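Local coordinates for cytosine-specific methyltransferase (Escherichia coli O157:H7 EDL933, PDB 3G7U), which probably methylates cytosine at C5 in DNA, using S-adenosyl-L-methionine as the methyl donor, at residues A[273-276]-A[277-280]. Residues are numbered along the deposited sequence; the frame is centred on the assembly and turned at random.
Sequences FGET and DKIS
Lys278 folds back along the chain toward Glu275, and the two side chains cross at about a right angle. Their charged ends make a long salt bridge, NZ of Lys278 lying 4.0 Å from OE2 of Glu275. The lysine gets there by bending at chi2 (62°) and again, less regularly, at chi4 near its tip, so that its CD passes 3.7 Å from the carbonyl O of Thr276. NZ stands at the same 3.7 Å from Thr276 O, too far for a hydrogen bond. Glu275 reaches out with an extended chain, and its second carboxylate oxygen, OE1, accepts a hydrogen bond from the backbone N of Ser272. Thr276 OG1 is hydrogen-bonded to Thr283 OG1.

The whole stretch lies in the loop between helix 262-269 and helix 321-328, away from the predicted active site, and the contact is local structural packing. Where the chain turns toward helical backbone angles at 278-280, Asp277 forms an Asx motif. With CG anti to its own N (chi1 179°), its OD2 receives the backbone N-H of Ser280 at 2.6 Å, nearly straight at 169°. Ser280 OG donates to the same OD2 at 3.1 Å; the two donors approach on the anti side, from opposite faces of the carboxylate plane. The other oxygen, OD1, forms a salt bridge with Arg267 NE, tying this loop to helix 262-269. The buried carboxylate thus has both oxygens engaged, which fixes its rotation and would probably stabilise its negative charge. By comparison, the long Glu275-Lys278 pair on a more exposed side probably contributes only modest attraction, and a crystal neighbour touching the lysine may influence its pose; the firmer polar anchoring of the turn comes from Asp277.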
ATOM      1  N   PHE A 273     -18.410  -6.718 -19.462  1.00 41.22           N
ATOM      2  CA  PHE A 273     -17.065  -6.634 -18.888  1.00 43.42           C
ATOM      3  C   PHE A 273     -16.255  -5.461 -19.472  1.00 45.03           C
ATOM      4  O   PHE A 273     -16.242  -5.237 -20.688  1.00 48.71           O
ATOM      5  CB  PHE A 273     -16.336  -7.942 -19.115  1.00 38.79           C
ATOM      6  CG  PHE A 273     -17.032  -9.141 -18.529  1.00 39.78           C
ATOM      7  CD1 PHE A 273     -17.766  -9.048 -17.351  1.00 40.46           C
ATOM      8  CD2 PHE A 273     -16.916 -10.380 -19.133  1.00 39.43           C
ATOM      9  CE1 PHE A 273     -18.380 -10.183 -16.795  1.00 35.89           C
ATOM     10  CE2 PHE A 273     -17.536 -11.513 -18.592  1.00 42.50           C
ATOM     11  CZ  PHE A 273     -18.275 -11.408 -17.425  1.00 42.83           C
ATOM     12  N   GLY A 274     -15.639  -4.659 -18.608  1.00 40.84           N
ATOM     13  CA  GLY A 274     -14.838  -3.539 -19.073  1.00 34.87           C
ATOM     14  C   GLY A 274     -15.600  -2.285 -19.429  1.00 40.33           C
ATOM     15  O   GLY A 274     -14.986  -1.232 -19.688  1.00 41.74           O
ATOM     16  N   GLU A 275     -16.933  -2.360 -19.439  1.00 39.76           N
ATOM     17  CA  GLU A 275     -17.741  -1.208 -19.845  1.00 40.68           C
ATOM     18  C   GLU A 275     -17.884  -0.165 -18.752  1.00 41.78           C
ATOM     19  O   GLU A 275     -18.134  -0.488 -17.594  1.00 41.22           O
ATOM     20  CB  GLU A 275     -19.128  -1.666 -20.343  1.00 43.00           C
ATOM     21  CG  GLU A 275     -19.868  -0.630 -21.171  1.00 47.55           C
ATOM     22  CD  GLU A 275     -21.271  -1.066 -21.579  1.00 44.92           C
ATOM     23  OE1 GLU A 275     -21.588  -2.284 -21.562  1.00 46.56           O
ATOM     24  OE2 GLU A 275     -22.059  -0.160 -21.915  1.00 52.59           O
ATOM     25  N   THR A 276     -17.730   1.093 -19.131  1.00 39.83           N
ATOM     26  CA  THR A 276     -17.902   2.194 -18.230  1.00 46.62           C
ATOM     27  C   THR A 276     -19.361   2.624 -18.330  1.00 52.38           C
ATOM     28  O   THR A 276     -19.905   2.731 -19.433  1.00 54.08           O
ATOM     29  CB  THR A 276     -16.957   3.323 -18.611  1.00 46.10           C
ATOM     30  OG1 THR A 276     -15.631   2.793 -18.722  1.00 50.30           O
ATOM     31  CG2 THR A 276     -16.957   4.411 -17.576  1.00 47.26           C
ATOM     32  N   ASP A 277     -20.007   2.813 -17.182  1.00 52.84           N
ATOM     33  CA  ASP A 277     -21.368   3.301 -17.154  1.00 53.87           C
ATOM     34  C   ASP A 277     -21.350   4.759 -17.590  1.00 55.34           C
ATOM     35  O   ASP A 277     -20.679   5.575 -16.970  1.00 56.33           O
ATOM     36  CB  ASP A 277     -21.942   3.180 -15.743  1.00 55.07           C
ATOM     37  CG  ASP A 277     -23.369   3.691 -15.648  1.00 55.98           C
ATOM     38  OD1 ASP A 277     -24.260   3.058 -16.258  1.00 56.86           O
ATOM     39  OD2 ASP A 277     -23.593   4.713 -14.964  1.00 51.19           O
ATOM     40  N   LYS A 278     -22.078   5.081 -18.655  1.00 57.63           N
ATOM     41  CA  LYS A 278     -22.058   6.435 -19.233  1.00 61.51           C
ATOM     42  C   LYS A 278     -22.422   7.476 -18.187  1.00 62.12           C
ATOM     43  O   LYS A 278     -21.832   8.555 -18.156  1.00 63.15           O
ATOM     44  CB  LYS A 278     -22.989   6.554 -20.460  1.00 64.25           C
ATOM     45  CG  LYS A 278     -22.399   6.094 -21.817  1.00 66.49           C
ATOM     46  CD  LYS A 278     -22.026   4.603 -21.849  1.00 67.65           C
ATOM     47  CE  LYS A 278     -21.536   4.167 -23.215  1.00 69.71           C
ATOM     48  NZ  LYS A 278     -20.382   3.218 -23.120  1.00 69.17           N
ATOM     49  N   ILE A 279     -23.355   7.121 -17.300  1.00 61.90           N
ATOM     50  CA  ILE A 279     -23.871   8.049 -16.287  1.00 61.36           C
ATOM     51  C   ILE A 279     -22.986   8.203 -15.035  1.00 58.73           C
ATOM     52  O   ILE A 279     -22.592   9.321 -14.708  1.00 56.68           O
ATOM     53  CB  ILE A 279     -25.360   7.735 -15.941  1.00 63.29           C
ATOM     54  CG1 ILE A 279     -26.245   8.044 -17.159  1.00 66.47           C
ATOM     55  CG2 ILE A 279     -25.827   8.542 -14.738  1.00 62.50           C
ATOM     56  CD1 ILE A 279     -27.529   7.227 -17.243  1.00 70.46           C
ATOM     57  N   SER A 280     -22.663   7.107 -14.346  1.00 55.84           N
ATOM     58  CA  SER A 280     -21.887   7.196 -13.092  1.00 53.13           C
ATOM     59  C   SER A 280     -20.376   7.208 -13.311  1.00 53.16           C
ATOM     60  O   SER A 280     -19.615   7.573 -12.407  1.00 50.83           O
ATOM     61  CB  SER A 280     -22.260   6.067 -12.121  1.00 50.47           C
ATOM     62  OG  SER A 280     -21.731   4.815 -12.530  1.00 47.59           O
TER